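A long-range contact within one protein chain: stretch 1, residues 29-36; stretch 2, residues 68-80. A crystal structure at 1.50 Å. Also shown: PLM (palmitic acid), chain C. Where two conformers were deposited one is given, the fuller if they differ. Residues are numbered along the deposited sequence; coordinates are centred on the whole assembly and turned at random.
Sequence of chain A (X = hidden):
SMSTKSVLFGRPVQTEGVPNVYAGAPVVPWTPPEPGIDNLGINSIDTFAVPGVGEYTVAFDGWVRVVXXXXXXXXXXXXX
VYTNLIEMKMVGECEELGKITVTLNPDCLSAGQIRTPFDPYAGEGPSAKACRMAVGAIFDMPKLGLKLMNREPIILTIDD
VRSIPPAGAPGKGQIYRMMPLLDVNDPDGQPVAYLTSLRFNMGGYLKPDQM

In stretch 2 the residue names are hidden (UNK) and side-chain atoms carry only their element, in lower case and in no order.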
ATOM      1  N   PRO A  29      21.988  19.526   7.941  1.00 37.40           N
ATOM      2  CA  PRO A  29      21.820  18.145   8.409  1.00 33.78           C
ATOM      3  C   PRO A  29      21.473  18.096   9.887  1.00 31.99           C
ATOM      4  O   PRO A  29      21.823  18.987  10.667  1.00 31.21           O
ATOM      5  CB  PRO A  29      23.186  17.498   8.136  1.00 37.02           C
ATOM      6  CG  PRO A  29      23.866  18.395   7.138  1.00 41.77           C
ATOM      7  CD  PRO A  29      23.352  19.782   7.445  1.00 40.35           C
ATOM      8  N   TRP A  30      20.774  17.028  10.266  1.00 30.40           N
ATOM      9  CA  TRP A  30      20.509  16.696  11.665  1.00 31.52           C
ATOM     10  C   TRP A  30      19.722  17.782  12.396  1.00 30.18           C
ATOM     11  O   TRP A  30      19.824  17.904  13.618  1.00 31.48           O
ATOM     12  CB  TRP A  30      21.810  16.392  12.421  1.00 32.09           C
ATOM     13  CG  TRP A  30      22.719  15.404  11.749  1.00 31.50           C
ATOM     14  CD1 TRP A  30      23.967  15.663  11.264  1.00 34.32           C
ATOM     15  CD2 TRP A  30      22.481  14.004  11.527  1.00 33.07           C
ATOM     16  NE1 TRP A  30      24.516  14.520  10.737  1.00 38.85           N
ATOM     17  CE2 TRP A  30      23.627  13.487  10.888  1.00 37.65           C
ATOM     18  CE3 TRP A  30      21.414  13.143  11.801  1.00 31.85           C
ATOM     19  CZ2 TRP A  30      23.736  12.152  10.514  1.00 40.60           C
ATOM     20  CZ3 TRP A  30      21.520  11.811  11.425  1.00 34.53           C
ATOM     21  CH2 TRP A  30      22.676  11.330  10.788  1.00 37.20           C
ATOM     22  N   THR A  31      18.966  18.599  11.671  1.00 30.48           N
ATOM     23  CA  THR A  31      18.302  19.771  12.240  1.00 32.20           C
ATOM     24  C   THR A  31      16.831  19.782  11.848  1.00 29.65           C
ATOM     25  O   THR A  31      16.515  19.889  10.644  1.00 32.58           O
ATOM     26  CB  THR A  31      19.008  21.039  11.768  1.00 35.33           C
ATOM     27  OG1 THR A  31      20.377  21.008  12.182  1.00 35.66           O
ATOM     28  CG2 THR A  31      18.336  22.282  12.327  1.00 35.53           C
ATOM     29  N   PRO A  32      15.909  19.625  12.797  1.00 29.64           N
ATOM     30  CA  PRO A  32      14.477  19.698  12.454  1.00 28.46           C
ATOM     31  C   PRO A  32      14.129  21.085  11.942  1.00 31.16           C
ATOM     32  O   PRO A  32      14.355  22.090  12.640  1.00 31.08           O
ATOM     33  CB  PRO A  32      13.779  19.410  13.793  1.00 30.59           C
ATOM     34  CG  PRO A  32      14.804  18.621  14.598  1.00 33.49           C
ATOM     35  CD  PRO A  32      16.115  19.272  14.212  1.00 31.59           C
ATOM     36  N   PRO A  33      13.601  21.205  10.721  1.00 29.57           N
ATOM     37  CA  PRO A  33      13.346  22.537  10.158  1.00 30.84           C
ATOM     38  C   PRO A  33      12.012  23.119  10.601  1.00 30.45           C
ATOM     39  O   PRO A  33      11.090  22.414  11.012  1.00 29.28           O
ATOM     40  CB  PRO A  33      13.325  22.275   8.647  1.00 28.74           C
ATOM     41  CG  PRO A  33      12.778  20.879   8.541  1.00 28.46           C
ATOM     42  CD  PRO A  33      13.350  20.133   9.731  1.00 31.33           C
ATOM     43  N   GLU A  34      11.930  24.443  10.497  0.64 31.32           N
ATOM     44  CA  GLU A  34      10.655  25.121  10.634  0.64 33.33           C
ATOM     45  C   GLU A  34       9.719  24.633   9.529  0.64 29.71           C
ATOM     46  O   GLU A  34      10.178  24.244   8.450  0.64 28.34           O
ATOM     47  CB  GLU A  34      10.851  26.633  10.488  0.64 41.28           C
ATOM     48  CG  GLU A  34      11.899  27.228  11.415  0.64 50.17           C
ATOM     49  CD  GLU A  34      11.428  27.324  12.852  0.64 54.23           C
ATOM     50  OE1 GLU A  34      10.546  28.157  13.141  0.64 55.95           O
ATOM     51  OE2 GLU A  34      11.940  26.560  13.696  0.64 55.73           O
ATOM     52  N   PRO A  35       8.408  24.634   9.766  1.00 26.83           N
ATOM     53  CA  PRO A  35       7.485  24.173   8.721  1.00 28.50           C
ATOM     54  C   PRO A  35       7.653  24.959   7.425  1.00 25.00           C
ATOM     55  O   PRO A  35       7.891  26.172   7.433  1.00 29.53           O
ATOM     56  CB  PRO A  35       6.091  24.376   9.327  1.00 33.17           C
ATOM     57  CG  PRO A  35       6.281  25.156  10.578  1.00 36.24           C
ATOM     58  CD  PRO A  35       7.711  24.975  11.019  1.00 32.60           C
ATOM     59  N   GLY A  36       7.516  24.248   6.310  1.00 26.04           N
ATOM     60  CA  GLY A  36       7.618  24.863   4.999  1.00 27.14           C
ATOM     61  C   GLY A  36       7.123  23.899   3.947  1.00 23.92           C
ATOM     62  O   GLY A  36       6.882  22.719   4.219  1.00 23.63           O
ATOM     63  N   UNK A  68       5.510  20.172   5.021  1.00 24.29           N
ATOM     64  CA  UNK A  68       5.928  19.555   6.267  1.00 22.07           C
ATOM     65  C   UNK A  68       5.165  20.176   7.429  1.00 23.31           C
ATOM     66  O   UNK A  68       4.978  21.399   7.487  1.00 25.35           O
ATOM     67  c   UNK A  68       9.830  19.245   5.880  1.00 22.85           C
ATOM     68  n   UNK A  68      10.715  22.702   5.026  1.00 27.34           N
ATOM     69  n   UNK A  68       9.955  21.854   7.020  1.00 24.89           N
ATOM     70  n   UNK A  68      10.264  20.457   5.206  1.00 25.07           N
ATOM     71  c   UNK A  68      10.303  21.664   5.752  1.00 25.36           C
ATOM     72  c   UNK A  68       8.341  18.922   5.647  1.00 22.93           C
ATOM     73  c   UNK A  68       7.420  19.753   6.519  1.00 22.26           C
ATOM     74  N   UNK A  69       4.748  19.332   8.369  1.00 23.35           N
ATOM     75  CA  UNK A  69       4.210  19.815   9.627  1.00 24.28           C
ATOM     76  C   UNK A  69       5.355  20.427  10.420  1.00 23.56           C
ATOM     77  O   UNK A  69       6.529  20.202  10.107  1.00 24.84           O
ATOM     78  c   UNK A  69       3.640  18.641  10.424  1.00 23.19           C
ATOM     79  o   UNK A  69       4.682  17.779  10.899  1.00 23.58           O
ATOM     80  N   UNK A  70       5.057  21.168  11.482  1.00 25.19           N
ATOM     81  CA  UNK A  70       6.116  21.498  12.438  1.00 27.44           C
ATOM     82  C   UNK A  70       6.677  20.203  13.005  1.00 28.41           C
ATOM     83  O   UNK A  70       5.974  19.195  13.119  1.00 26.53           O
ATOM     84  c   UNK A  70       5.395  22.322  13.518  1.00 28.43           C
ATOM     85  c   UNK A  70       3.737  21.664  11.916  1.00 24.95           C
ATOM     86  c   UNK A  70       3.945  21.955  13.380  1.00 30.76           C
ATOM     87  N   UNK A  71       7.958  20.220  13.351  1.00 28.26           N
ATOM     88  CA  UNK A  71       8.549  19.042  13.965  1.00 27.24           C
ATOM     89  C   UNK A  71       7.987  18.857  15.364  1.00 28.24           C
ATOM     90  O   UNK A  71       7.720  19.828  16.074  1.00 29.40           O
ATOM     91  c   UNK A  71      10.073  19.191  14.062  1.00 30.19           C
ATOM     92  o   UNK A  71      10.614  18.070  14.738  1.00 33.36           O
ATOM     93  N   UNK A  72       7.790  17.600  15.755  1.00 27.60           N
ATOM     94  CA  UNK A  72       7.302  17.330  17.101  1.00 27.58           C
ATOM     95  C   UNK A  72       8.337  17.644  18.171  1.00 31.18           C
ATOM     96  O   UNK A  72       7.993  17.650  19.359  1.00 33.47           O
ATOM     97  c   UNK A  72       6.875  15.867  17.245  1.00 29.50           C
ATOM     98  o   UNK A  72       8.027  15.015  17.046  1.00 29.11           O
ATOM     99  c   UNK A  72       5.802  15.529  16.229  1.00 30.44           C
ATOM    100  N   UNK A  73       9.587  17.871  17.784  1.00 31.07           N
ATOM    101  CA  UNK A  73      10.615  18.266  18.727  1.00 31.92           C
ATOM    102  C   UNK A  73      11.670  19.085  18.008  1.00 32.91           C
ATOM    103  O   UNK A  73      11.911  18.905  16.815  1.00 32.77           O
ATOM    104  o   UNK A  73      12.318  17.444  20.254  1.00 33.34           O
ATOM    105  c   UNK A  73      11.302  17.041  19.358  1.00 32.76           C
ATOM    106  N   UNK A  74      12.302  19.982  18.756  1.00 32.44           N
ATOM    107  CA  UNK A  74      13.466  20.679  18.253  1.00 35.51           C
ATOM    108  C   UNK A  74      14.746  19.885  18.332  1.00 37.76           C
ATOM    109  O   UNK A  74      15.765  20.321  17.790  1.00 39.05           O
ATOM    110  N   UNK A  75      14.721  18.741  19.013  1.00 36.50           N
ATOM    111  CA  UNK A  75      15.868  17.852  19.120  1.00 42.61           C
ATOM    112  C   UNK A  75      15.722  16.729  18.102  1.00 32.32           C
ATOM    113  O   UNK A  75      14.704  16.031  18.087  1.00 32.00           O
ATOM    114  o   UNK A  75      16.776  20.172  22.573  1.00125.90           O
ATOM    115  c   UNK A  75      15.944  17.256  20.523  1.00 68.35           C
ATOM    116  c   UNK A  75      15.724  18.271  21.628  1.00 96.50           C
ATOM    117  c   UNK A  75      16.934  19.134  21.896  1.00118.61           C
ATOM    118  o   UNK A  75      18.035  18.801  21.409  1.00125.81           O
ATOM    119  N   UNK A  76      16.757  16.534  17.283  1.00 30.09           N
ATOM    120  CA  UNK A  76      16.680  15.574  16.181  1.00 29.59           C
ATOM    121  C   UNK A  76      16.228  14.192  16.645  1.00 29.28           C
ATOM    122  O   UNK A  76      15.344  13.585  16.034  1.00 28.37           O
ATOM    123  c   UNK A  76      18.096  14.472  14.359  1.00 27.66           C
ATOM    124  c   UNK A  76      17.940  13.423  12.323  1.00 28.52           C
ATOM    125  c   UNK A  76      16.863  15.518  10.920  1.00 29.13           C
ATOM    126  c   UNK A  76      18.032  15.494  15.459  1.00 28.74           C
ATOM    127  c   UNK A  76      17.121  14.296  10.289  1.00 28.84           C
ATOM    128  c   UNK A  76      17.147  15.704  12.267  1.00 28.20           C
ATOM    129  n   UNK A  76      18.466  12.553  13.240  1.00 29.01           N
ATOM    130  c   UNK A  76      17.689  14.642  12.990  1.00 26.47           C
ATOM    131  c   UNK A  76      17.656  13.235  10.975  1.00 28.17           C
ATOM    132  c   UNK A  76      18.555  13.188  14.459  1.00 28.37           C
ATOM    133  N   UNK A  77      16.830  13.668  17.716  1.00 33.62           N
ATOM    134  CA  UNK A  77      16.603  12.267  18.065  1.00 35.19           C
ATOM    135  C   UNK A  77      15.117  11.976  18.259  1.00 34.17           C
ATOM    136  O   UNK A  77      14.637  10.893  17.908  1.00 34.12           O
ATOM    137  c   UNK A  77      17.413  11.893  19.308  1.00 38.46           C
ATOM    138  N   UNK A  78      14.372  12.936  18.812  1.00 32.65           N
ATOM    139  CA  UNK A  78      12.953  12.785  19.111  1.00 35.28           C
ATOM    140  C   UNK A  78      12.037  13.291  18.006  1.00 30.56           C
ATOM    141  O   UNK A  78      10.823  13.079  18.078  1.00 31.00           O
ATOM    142  o   UNK A  78      13.659  13.783  22.509  1.00 64.32           O
ATOM    143  c   UNK A  78      12.614  13.565  20.385  1.00 47.84           C
ATOM    144  o   UNK A  78      13.496  11.769  21.649  1.00 64.62           O
ATOM    145  c   UNK A  78      13.296  12.998  21.608  1.00 61.25           C
ATOM    146  N   UNK A  79      12.577  13.974  17.006  1.00 29.50           N
ATOM    147  CA  UNK A  79      11.757  14.726  16.070  1.00 27.23           C
ATOM    148  C   UNK A  79      11.042  13.816  15.079  1.00 27.70           C
ATOM    149  O   UNK A  79      11.638  12.894  14.498  1.00 26.42           O
ATOM    150  c   UNK A  79      12.618  15.724  15.294  1.00 27.31           C
ATOM    151  N   UNK A  80       9.759  14.103  14.876  1.00 22.52           N
ATOM    152  CA  UNK A  80       8.983  13.508  13.810  1.00 24.15           C
ATOM    153  C   UNK A  80       8.396  14.639  12.980  1.00 25.36           C
ATOM    154  O   UNK A  80       8.061  15.703  13.511  1.00 26.17           O
ATOM    155  c   UNK A  80       7.024  10.724  15.604  1.00 33.36           C
ATOM    156  o   UNK A  80       6.643  10.811  16.788  1.00 35.00           O
ATOM    157  c   UNK A  80       7.834  12.707  14.370  1.00 25.62           C
ATOM    158  o   UNK A  80       6.419  10.085  14.727  1.00 31.50           O
ATOM    159  c   UNK A  80       8.237  11.510  15.181  1.00 27.91           C
TER
HETATM  160  C1  PLM C 301      10.463  16.627   2.740  1.00 26.72           C
HETATM  161  O1  PLM C 301      10.046  17.517   1.878  1.00 27.89           O
HETATM  162  O2  PLM C 301      11.109  16.899   3.719  1.00 28.65           O
HETATM  163  C2  PLM C 301      10.083  15.224   2.386  1.00 30.96           C
HETATM  164  C3  PLM C 301      10.379  14.803   0.971  1.00 33.20           C
HETATM  165  C4  PLM C 301       9.978  13.368   0.810  1.00 38.34           C
HETATM  166  C5  PLM C 301       9.530  12.992  -0.553  1.00 39.44           C
HETATM  167  C6  PLM C 301       9.053  11.561  -0.614  1.00 47.12           C
HETATM  168  C7  PLM C 301       9.551  10.875  -1.857  1.00 56.47           C
HETATM  169  C8  PLM C 301       9.308  11.694  -3.101  1.00 61.11           C
HETATM  170  C9  PLM C 301       7.853  11.932  -3.399  1.00 62.79           C
HETATM  171  CA  PLM C 301       7.294  10.898  -4.337  1.00 66.98           C
HETATM  172  CB  PLM C 301       7.703  11.164  -5.773  1.00 67.92           C
HETATM  173  CC  PLM C 301       6.592  10.872  -6.736  1.00 64.69           C
HETATM  174  CD  PLM C 301       6.784   9.636  -7.573  1.00 57.49           C
HETATM  175  CE  PLM C 301       5.456   9.039  -7.964  1.00 50.83           C
HETATM  176  CF  PLM C 301       5.482   8.143  -9.163  1.00 50.35           C
HETATM  177  CG  PLM C 301       4.130   7.616  -9.491  1.00 51.13           C
HETATM  178  O   HOH W   1       9.238  20.637   9.501  1.00 25.09           O
HETATM  179  O   HOH W   2       9.430  22.464  13.272  1.00 33.67           O
HETATM  180  O   HOH W   3      11.267  25.331   6.201  1.00 32.87           O

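Position 68 carries four carbons and three nitrogens: three carbons, a nitrogen, then a carbon holding two more nitrogens, one of which lies 2.8 Å from Glu34 O. This planar end is a guanidinium, so the residue is Arg68. The nitrogen near Glu34 is NH1, which donates to that carbonyl nearly straight, at 168°. Pro33 CG covers one face of the group and Gly36 O lies over the opposite one, while Arg68 N donates to Gly36 O at 3.0 Å. The palmitic acid sits at the guanidinium edge.

Position 69 has one carbon and one oxygen, its CB pointing away from stretch 1: Ser69. The hydroxyl donates to the O of position 70, 2.9 Å from Ser69 OG.

At position 70 three carbons close a ring onto the backbone nitrogen, and the CB of position 70 lies 4.2 Å from Pro35 CG, a packing of ring on ring. This is Pro70.

Position 71 again has a carbon and an oxygen, the oxygen near Pro32. It is Ser71, with OG 3.6 Å from Pro32 CB and donating to the O of position 73 at 2.6 Å.

Position 72, one carbon bearing an oxygen and a carbon, is Thr72, without contact to stretch 1. Position 73, a carbon and an oxygen, is Ser73, whose backbone O lies 3.6 Å from Pro32 CB. Position 74 has no side-chain atoms: Gly74, with its O 3.7 Å from Pro32 CG. Position 75, three carbons ending in two oxygens, is Glu75, pointing away and poorly ordered.

Position 76 has a carbon followed by fused five- and six-membered rings with one nitrogen, with a ring face turned to the edge of Trp30. This is Trp76. The planes meet at 85°, with Trp30 CE3 3.3 Å from Trp76 NE1. Trp30 CA sits over the six-membered ring, 3.8 Å from its centroid.

Position 77, a single carbon facing away, is Ala77. Position 78, two carbons with two oxygens on the second, is Asp78, out of reach. Position 79, one carbon directed toward Pro32, is Ala79, its CB 3.7 Å from Pro32 CG. Position 80, three carbons with two terminal oxygens, is Glu80; its N donates to Thr72 OG1 at 2.9 Å.

The contact joins two modes. At one end, Arg68 reads carbonyls of a proline-rich strip that has few NH groups to offer; a water bridges Pro33 O, Arg68 NH1 and Ser69 O, and another links Pro33 O to Ser71 N. At the other, Trp30 and Pro32 pack on Trp76 and Ala79. Two direct hydrogen bonds, bridging waters and apolar packing make up the contact.

Stretch 2, residues 68-80: RSPSTSGEWADAE
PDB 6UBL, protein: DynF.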